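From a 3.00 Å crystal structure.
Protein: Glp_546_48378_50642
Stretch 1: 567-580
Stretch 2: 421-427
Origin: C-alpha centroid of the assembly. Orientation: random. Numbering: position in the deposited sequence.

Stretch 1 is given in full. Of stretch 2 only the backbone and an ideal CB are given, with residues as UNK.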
# COMPACT_ATOMS: atom_id res chain seq x y z
N TYR A 567 13.31 -10.09 -20.91
CA TYR A 567 12.63 -10.89 -19.89
C TYR A 567 11.29 -10.29 -19.58
O TYR A 567 10.54 -10.81 -18.76
CB TYR A 567 13.47 -10.94 -18.61
CG TYR A 567 13.75 -9.57 -18.03
CD1 TYR A 567 12.76 -8.88 -17.33
CD2 TYR A 567 14.98 -8.95 -18.22
CE1 TYR A 567 13.00 -7.60 -16.83
CE2 TYR A 567 15.23 -7.67 -17.73
CZ TYR A 567 14.23 -6.99 -17.04
OH TYR A 567 14.47 -5.71 -16.60
N ILE A 568 11.00 -9.17 -20.22
CA ILE A 568 9.75 -8.47 -20.01
C ILE A 568 8.63 -8.97 -20.93
O ILE A 568 7.45 -8.76 -20.65
CB ILE A 568 9.99 -6.96 -20.17
CG1 ILE A 568 8.71 -6.27 -20.61
CG2 ILE A 568 11.14 -6.74 -21.14
CD1 ILE A 568 8.85 -4.79 -20.69
N TYR A 569 9.00 -9.63 -22.02
CA TYR A 569 8.01 -10.17 -22.96
C TYR A 569 7.47 -11.49 -22.45
O TYR A 569 6.57 -12.08 -23.05
CB TYR A 569 8.66 -10.39 -24.33
CG TYR A 569 8.91 -9.12 -25.11
CD1 TYR A 569 7.88 -8.49 -25.82
CD2 TYR A 569 10.17 -8.54 -25.14
CE1 TYR A 569 8.10 -7.32 -26.53
CE2 TYR A 569 10.41 -7.37 -25.85
CZ TYR A 569 9.37 -6.76 -26.55
OH TYR A 569 9.61 -5.59 -27.22
N HIS A 570 8.03 -11.97 -21.34
CA HIS A 570 7.61 -13.23 -20.72
C HIS A 570 6.54 -12.97 -19.65
O HIS A 570 5.84 -13.88 -19.22
CB HIS A 570 8.80 -13.93 -20.06
CG HIS A 570 9.63 -14.74 -21.01
ND1 HIS A 570 9.13 -15.80 -21.72
CD2 HIS A 570 10.94 -14.65 -21.35
CE1 HIS A 570 10.09 -16.34 -22.46
NE2 HIS A 570 11.20 -15.66 -22.25
N ARG A 571 6.43 -11.71 -19.22
CA ARG A 571 5.45 -11.36 -18.21
C ARG A 571 4.05 -11.72 -18.68
O ARG A 571 3.71 -11.50 -19.85
CB ARG A 571 5.55 -9.86 -17.90
CG ARG A 571 6.89 -9.46 -17.31
CD ARG A 571 6.96 -7.99 -17.00
NE ARG A 571 8.28 -7.60 -16.53
CZ ARG A 571 8.64 -6.35 -16.26
NH1 ARG A 571 7.77 -5.36 -16.42
NH2 ARG A 571 9.87 -6.09 -15.84
N SER A 572 3.26 -12.28 -17.78
CA SER A 572 1.90 -12.69 -18.09
C SER A 572 1.04 -11.58 -18.69
O SER A 572 0.16 -11.85 -19.49
CB SER A 572 1.22 -13.25 -16.84
OG SER A 572 1.23 -12.31 -15.78
N VAL A 573 1.29 -10.34 -18.30
CA VAL A 573 0.52 -9.22 -18.85
C VAL A 573 1.42 -8.45 -19.79
O VAL A 573 2.53 -8.07 -19.42
CB VAL A 573 0.04 -8.25 -17.74
CG1 VAL A 573 -1.04 -7.35 -18.30
CG2 VAL A 573 -0.45 -9.03 -16.53
N GLN A 574 0.94 -8.20 -21.00
CA GLN A 574 1.74 -7.47 -21.98
C GLN A 574 1.26 -6.04 -22.20
O GLN A 574 0.10 -5.73 -22.00
CB GLN A 574 1.77 -8.21 -23.32
CG GLN A 574 2.58 -9.49 -23.31
CD GLN A 574 3.96 -9.29 -22.74
OE1 GLN A 574 4.14 -9.32 -21.53
NE2 GLN A 574 4.94 -9.07 -23.61
N CYS A 575 2.18 -5.20 -22.64
CA CYS A 575 1.90 -3.80 -22.90
C CYS A 575 2.42 -3.41 -24.29
O CYS A 575 3.38 -2.65 -24.42
CB CYS A 575 2.57 -2.95 -21.82
SG CYS A 575 2.25 -1.21 -21.93
N PRO A 576 1.79 -3.92 -25.35
CA PRO A 576 2.17 -3.64 -26.74
C PRO A 576 2.30 -2.16 -27.06
O PRO A 576 3.24 -1.75 -27.73
CB PRO A 576 1.05 -4.29 -27.55
CG PRO A 576 0.64 -5.44 -26.68
CD PRO A 576 0.62 -4.82 -25.31
N VAL A 577 1.36 -1.36 -26.57
CA VAL A 577 1.38 0.09 -26.79
C VAL A 577 2.80 0.60 -26.85
O VAL A 577 3.15 1.40 -27.71
CB VAL A 577 0.65 0.86 -25.67
CG1 VAL A 577 0.76 2.35 -25.91
CG2 VAL A 577 -0.82 0.43 -25.60
N LEU A 578 3.63 0.13 -25.92
CA LEU A 578 5.02 0.56 -25.87
C LEU A 578 5.93 -0.52 -26.42
O LEU A 578 6.38 -0.46 -27.56
CB LEU A 578 5.42 0.89 -24.43
CG LEU A 578 4.71 2.06 -23.75
CD1 LEU A 578 5.17 2.16 -22.31
CD2 LEU A 578 5.00 3.35 -24.50
N TYR A 579 6.20 -1.52 -25.59
CA TYR A 579 7.08 -2.61 -25.97
C TYR A 579 6.68 -3.29 -27.27
O TYR A 579 7.52 -3.48 -28.15
CB TYR A 579 7.14 -3.60 -24.81
CG TYR A 579 7.76 -2.95 -23.60
CD1 TYR A 579 9.10 -2.57 -23.62
CD2 TYR A 579 6.99 -2.63 -22.48
CE1 TYR A 579 9.67 -1.89 -22.55
CE2 TYR A 579 7.56 -1.93 -21.40
CZ TYR A 579 8.90 -1.57 -21.44
OH TYR A 579 9.48 -0.90 -20.39
N GLY A 580 5.41 -3.63 -27.40
CA GLY A 580 4.95 -4.27 -28.62
C GLY A 580 5.00 -5.78 -28.57
O GLY A 580 4.89 -6.38 -27.50
N UNK A 421 2.08 -2.83 -10.26
CA UNK A 421 3.37 -3.49 -10.17
C UNK A 421 4.56 -2.88 -10.87
O UNK A 421 4.62 -1.66 -11.08
CB UNK A 421 3.21 -4.91 -10.71
N UNK A 422 5.51 -3.74 -11.23
CA UNK A 422 6.75 -3.32 -11.89
C UNK A 422 6.47 -2.42 -13.10
O UNK A 422 7.19 -1.46 -13.34
CB UNK A 422 7.55 -4.55 -12.33
N UNK A 423 5.42 -2.75 -13.84
CA UNK A 423 5.01 -1.95 -14.99
C UNK A 423 4.74 -0.52 -14.50
O UNK A 423 4.91 0.45 -15.24
CB UNK A 423 3.78 -2.55 -15.67
N UNK A 424 4.32 -0.41 -13.24
CA UNK A 424 4.05 0.88 -12.67
C UNK A 424 5.31 1.60 -12.24
O UNK A 424 5.52 2.76 -12.59
CB UNK A 424 3.10 0.73 -11.48
N UNK A 425 6.16 0.92 -11.47
CA UNK A 425 7.42 1.52 -11.00
C UNK A 425 8.20 2.02 -12.20
O UNK A 425 8.72 3.14 -12.20
CB UNK A 425 8.25 0.52 -10.20
N UNK A 426 8.26 1.19 -13.23
CA UNK A 426 8.98 1.50 -14.46
C UNK A 426 8.48 2.80 -15.07
O UNK A 426 9.27 3.65 -15.48
CB UNK A 426 8.84 0.36 -15.47
N UNK A 427 7.16 2.96 -15.12
CA UNK A 427 6.57 4.17 -15.66
C UNK A 427 6.94 5.34 -14.76
O UNK A 427 7.49 6.33 -15.22
CB UNK A 427 5.05 4.03 -15.79

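Position 421 lies beyond the reach of stretch 1, so the backbone must speak for it. A positive phi of 50°, with psi -153°, favours glycine, which has no CB to hinder it. The residue is Gly421.

At 422 the CA-to-CB bond points toward stretch 1, and the ideal CB lies 4.2 Å from Arg571 NH1. A guanidinium offers a flat face as well as its charge, so an aliphatic chain could cover it, while an acid or an amide could seek its nitrogens. Ile422 takes the first course: its CG2 lies over one face of the group. CD1 of Ile422 is 2.9 Å from NH2 of Arg571, shorter than a comfortable van der Waals contact, so little should be built on that distance at 3.00 Å resolution.

Position 423 points its CA-to-CB bond sideways, 4.9 Å from the ideal CB of 423 to Arg571 NH1. Beyond it lies a hollow lined by Ile568, Val573, Cys575 and Tyr579, with the carbonyl oxygen of Val573 available as an acceptor. Phenylalanine, leucine or methionine could fill apolar space here, but a long side chain ending in a donor would also serve the carbonyl. Tyr423 combines both properties. Tyr423 OH donates a hydrogen bond to Val573 O at 2.7 Å, near the plane of the ring. The ring also meets the apolar lining: Tyr423 CE2 lies 4.1 Å from Cys575 CB and 4.2 Å from Tyr579 CE2. Arg571 NH1 sits over one face of the ring, but with CZ of Arg571 5.1 Å from the centroid of the Tyr423 ring, any cation-pi attraction is weak at most.

Position 424 faces nothing in stretch 1. Its helical phi and psi would suit many residues, yet an ideal CB of 424 would clash with Gly421 O, at 2.9 Å. Gly424 avoids this.

Position 425 is also out of reach, and stretch 1 leaves its identity open; almost any residue that tolerates a helix would serve. It is Cys425, which makes no contact across.

At 426 the bond points toward stretch 1 again. The ideal CB of 426 is 5.1 Å from Tyr579 OH, and the Arg571 guanidinium lies within a side chain's length. Glutamine could accept a hydrogen bond there, but an acid would also answer the charge. Glu426 places OE1 2.9 Å from Arg571 NH1, near the guanidinium plane; the N-H...O angle of 158° makes this a well-directed hydrogen bond within a salt bridge.

Position 427 points sideways, where stretch 1 sets no demand; most residues, polar ones included, would do. Glu427 makes no contact with stretch 1.

Stretch 2, residues 421-427: GIYGCEE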
# COMPACT_ATOMS: atom_id res chain seq x y z
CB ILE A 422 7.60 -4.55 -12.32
CG1 ILE A 422 8.97 -4.09 -12.82
CG2 ILE A 422 6.87 -5.37 -13.38
CD1 ILE A 422 9.93 -5.21 -13.04
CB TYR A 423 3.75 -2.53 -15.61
CG TYR A 423 3.99 -3.53 -16.71
CD1 TYR A 423 3.29 -4.74 -16.75
CD2 TYR A 423 4.88 -3.26 -17.75
CE1 TYR A 423 3.47 -5.64 -17.79
CE2 TYR A 423 5.07 -4.15 -18.79
CZ TYR A 423 4.35 -5.34 -18.81
OH TYR A 423 4.50 -6.23 -19.85
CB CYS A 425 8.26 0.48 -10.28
SG CYS A 425 7.34 -0.58 -9.19
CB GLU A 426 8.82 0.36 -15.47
CG GLU A 426 9.37 -0.96 -14.98
CD GLU A 426 9.15 -2.10 -15.97
OE1 GLU A 426 7.98 -2.45 -16.23
OE2 GLU A 426 10.15 -2.63 -16.49
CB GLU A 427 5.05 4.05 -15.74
CG GLU A 427 4.35 5.33 -16.15
CD GLU A 427 2.85 5.18 -16.18
OE1 GLU A 427 2.35 4.41 -17.02
OE2 GLU A 427 2.17 5.84 -15.36
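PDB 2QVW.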